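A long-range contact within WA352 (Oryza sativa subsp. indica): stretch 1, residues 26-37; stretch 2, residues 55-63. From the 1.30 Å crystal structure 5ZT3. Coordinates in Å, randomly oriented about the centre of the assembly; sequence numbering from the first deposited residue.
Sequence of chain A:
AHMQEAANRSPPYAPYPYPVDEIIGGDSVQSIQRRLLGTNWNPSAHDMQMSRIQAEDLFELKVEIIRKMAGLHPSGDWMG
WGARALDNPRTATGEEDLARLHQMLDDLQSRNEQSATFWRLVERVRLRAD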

# COMPACT_ATOMS: atom_id res chain seq x y z
N GLY A 26 -4.75 2.68 6.81
CA GLY A 26 -3.74 3.42 7.53
C GLY A 26 -2.86 4.31 6.69
O GLY A 26 -1.93 4.92 7.23
N ASP A 27 -3.12 4.40 5.38
CA ASP A 27 -2.37 5.30 4.51
C ASP A 27 -3.32 6.21 3.76
O ASP A 27 -4.52 5.95 3.65
CB ASP A 27 -1.54 4.54 3.46
CG ASP A 27 -0.15 4.20 3.94
OD1 ASP A 27 0.20 4.57 5.09
OD2 ASP A 27 0.61 3.60 3.17
N SER A 28 -2.76 7.30 3.24
CA SER A 28 -3.44 8.16 2.29
C SER A 28 -2.44 8.50 1.19
O SER A 28 -1.24 8.23 1.32
CB SER A 28 -3.89 9.45 2.97
OG SER A 28 -2.75 10.15 3.48
N VAL A 29 -2.92 9.10 0.10
CA VAL A 29 -2.00 9.62 -0.90
C VAL A 29 -0.98 10.54 -0.25
O VAL A 29 0.23 10.44 -0.51
CB VAL A 29 -2.78 10.35 -2.02
CG1 VAL A 29 -1.81 11.04 -2.98
CG2 VAL A 29 -3.68 9.37 -2.77
N GLN A 30 -1.43 11.43 0.64
CA GLN A 30 -0.52 12.39 1.25
C GLN A 30 0.51 11.70 2.13
O GLN A 30 1.69 12.09 2.12
CB GLN A 30 -1.31 13.42 2.05
CG GLN A 30 -1.93 14.51 1.19
CD GLN A 30 -2.75 15.49 2.01
OE1 GLN A 30 -3.21 15.17 3.10
NE2 GLN A 30 -2.93 16.69 1.48
N SER A 31 0.12 10.67 2.89
CA SER A 31 1.10 10.02 3.75
C SER A 31 2.13 9.26 2.93
O SER A 31 3.32 9.24 3.29
CB SER A 31 0.42 9.15 4.81
OG SER A 31 -0.09 7.95 4.26
N ILE A 32 1.71 8.65 1.82
CA ILE A 32 2.67 7.99 0.94
C ILE A 32 3.60 9.02 0.30
O ILE A 32 4.81 8.79 0.19
CB ILE A 32 1.94 7.14 -0.12
CG1 ILE A 32 1.19 6.00 0.57
CG2 ILE A 32 2.90 6.62 -1.18
CD1 ILE A 32 0.16 5.32 -0.33
N GLN A 33 3.04 10.15 -0.12
CA GLN A 33 3.88 11.19 -0.71
C GLN A 33 4.94 11.66 0.27
O GLN A 33 6.11 11.84 -0.10
CB GLN A 33 3.01 12.36 -1.15
CG GLN A 33 3.78 13.48 -1.81
CD GLN A 33 2.89 14.60 -2.25
OE1 GLN A 33 1.73 14.69 -1.85
NE2 GLN A 33 3.41 15.47 -3.10
N ARG A 34 4.56 11.84 1.54
CA ARG A 34 5.52 12.22 2.57
C ARG A 34 6.63 11.18 2.71
O ARG A 34 7.81 11.53 2.83
CB ARG A 34 4.77 12.42 3.89
CG ARG A 34 5.61 12.85 5.08
CD ARG A 34 4.70 13.44 6.16
NE ARG A 34 3.83 12.45 6.79
CZ ARG A 34 2.53 12.31 6.54
NH1 ARG A 34 1.93 13.11 5.66
NH2 ARG A 34 1.82 11.38 7.17
N ARG A 35 6.28 9.89 2.67
CA ARG A 35 7.30 8.85 2.75
C ARG A 35 8.21 8.87 1.53
O ARG A 35 9.43 8.72 1.66
CB ARG A 35 6.68 7.47 3.00
CG ARG A 35 6.13 7.31 4.40
CD ARG A 35 5.34 6.02 4.57
NE ARG A 35 3.99 6.34 4.99
CZ ARG A 35 2.91 5.87 4.39
NH1 ARG A 35 3.03 5.06 3.36
NH2 ARG A 35 1.70 6.22 4.83
N LEU A 36 7.65 9.07 0.33
CA LEU A 36 8.47 9.14 -0.87
C LEU A 36 9.44 10.31 -0.82
O LEU A 36 10.56 10.22 -1.32
CB LEU A 36 7.60 9.23 -2.13
CG LEU A 36 6.72 8.01 -2.40
CD1 LEU A 36 5.83 8.27 -3.61
CD2 LEU A 36 7.60 6.79 -2.61
N LEU A 37 9.01 11.43 -0.22
CA LEU A 37 9.89 12.59 -0.11
C LEU A 37 11.03 12.36 0.87
O LEU A 37 12.07 13.02 0.75
CB LEU A 37 9.06 13.83 0.25
CG LEU A 37 8.19 14.38 -0.87
CD1 LEU A 37 7.17 15.38 -0.34
CD2 LEU A 37 9.04 15.03 -1.95
N ALA A 55 2.68 8.68 -5.65
CA ALA A 55 1.88 8.30 -4.49
C ALA A 55 0.46 7.93 -4.89
O ALA A 55 -0.11 6.99 -4.33
CB ALA A 55 1.85 9.44 -3.48
N GLU A 56 -0.12 8.63 -5.87
CA GLU A 56 -1.46 8.29 -6.33
C GLU A 56 -1.47 6.89 -6.92
O GLU A 56 -2.40 6.10 -6.66
CB GLU A 56 -1.92 9.31 -7.38
CG GLU A 56 -2.34 10.65 -6.81
CD GLU A 56 -2.66 11.65 -7.90
OE1 GLU A 56 -2.45 11.32 -9.09
OE2 GLU A 56 -3.13 12.77 -7.58
N ASP A 57 -0.44 6.54 -7.69
CA ASP A 57 -0.40 5.22 -8.31
C ASP A 57 -0.24 4.13 -7.26
O ASP A 57 -0.91 3.09 -7.32
CB ASP A 57 0.74 5.13 -9.32
CG ASP A 57 0.46 5.90 -10.60
OD1 ASP A 57 -0.68 6.39 -10.79
OD2 ASP A 57 1.39 6.01 -11.44
N LEU A 58 0.65 4.35 -6.28
CA LEU A 58 0.85 3.37 -5.23
C LEU A 58 -0.43 3.19 -4.41
O LEU A 58 -0.83 2.07 -4.11
CB LEU A 58 2.01 3.79 -4.33
CG LEU A 58 3.42 3.69 -4.90
CD1 LEU A 58 4.39 4.39 -3.96
CD2 LEU A 58 3.83 2.25 -5.14
N PHE A 59 -1.07 4.30 -4.04
CA PHE A 59 -2.23 4.22 -3.16
C PHE A 59 -3.37 3.44 -3.81
O PHE A 59 -3.99 2.59 -3.18
CB PHE A 59 -2.71 5.62 -2.78
CG PHE A 59 -3.83 5.63 -1.76
CD1 PHE A 59 -3.60 5.18 -0.47
CD2 PHE A 59 -5.08 6.10 -2.09
CE1 PHE A 59 -4.63 5.19 0.47
CE2 PHE A 59 -6.11 6.12 -1.15
CZ PHE A 59 -5.87 5.67 0.13
N GLU A 60 -3.65 3.73 -5.08
CA GLU A 60 -4.74 3.04 -5.76
C GLU A 60 -4.51 1.53 -5.77
O GLU A 60 -5.44 0.75 -5.53
CB GLU A 60 -4.90 3.57 -7.18
CG GLU A 60 -5.99 2.87 -7.98
CD GLU A 60 -6.54 3.74 -9.10
OE1 GLU A 60 -5.77 4.57 -9.63
OE2 GLU A 60 -7.73 3.58 -9.44
N LEU A 61 -3.27 1.11 -6.01
CA LEU A 61 -2.96 -0.32 -6.00
C LEU A 61 -3.04 -0.91 -4.60
O LEU A 61 -3.57 -2.01 -4.40
CB LEU A 61 -1.57 -0.55 -6.58
CG LEU A 61 -1.48 -1.01 -8.03
CD1 LEU A 61 -0.05 -1.20 -8.38
CD2 LEU A 61 -2.24 -2.29 -8.23
N LYS A 62 -2.49 -0.20 -3.61
CA LYS A 62 -2.57 -0.69 -2.24
C LYS A 62 -4.02 -0.89 -1.82
O LYS A 62 -4.35 -1.89 -1.17
CB LYS A 62 -1.93 0.30 -1.29
CG LYS A 62 -0.44 0.36 -1.33
CD LYS A 62 0.03 1.20 -0.16
CE LYS A 62 1.47 1.56 -0.30
NZ LYS A 62 1.94 2.21 0.95
N VAL A 63 -4.90 0.04 -2.19
CA VAL A 63 -6.30 -0.09 -1.81
C VAL A 63 -6.92 -1.33 -2.43
O VAL A 63 -7.67 -2.06 -1.76
CB VAL A 63 -7.08 1.19 -2.15
CG1 VAL A 63 -8.58 0.99 -1.94
CG2 VAL A 63 -6.59 2.35 -1.29

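Two helices that cross at a steep angle can pack closely where a small residue marks the crossing, and this contact in WA352 is a clear example. The axes of helices 29-37 and 55-63 run at 126° and approach to 8.6 Å, with Gln-33 and Ala-55 nearest in backbone register, their CA atoms 5.2 Å apart.

Apolar packing follows the knobs-into-holes pattern in both directions. Ala-55 sits among Val-29, Ile-32, Gln-33 and Leu-36, and its methyl is short enough to meet the opposing backbone: Ala-55 CB lies 3.5 Å from Val-29 O. In return, Ile-32 enters the hole formed by Ala-55, Leu-58, Phe-59 and Lys-62, with its CG2 3.9 Å from Leu-58 CD1 and its CD1 3.8 Å from Phe-59 CD1, at the edge of the ring. One face of that ring covers the start of the first helix, at Ser-28 C and Val-29 N. There Ser-28 OG caps the helix by accepting from Ser-31 N at 3.0 Å.

Charge pairing closes one end. Lys-62 NZ donates to Asp-27 OD2 at 2.9 Å in a salt bridge, the only hydrogen bond between the stretches. Arg-35 NH1 donates to the same oxygen, Asp-27 OD2, at 2.8 Å. One carboxylate thus offsets two like charges: Arg-35 NH1 and Lys-62 NZ stand 3.9 Å apart, with no hydrogen bond between them.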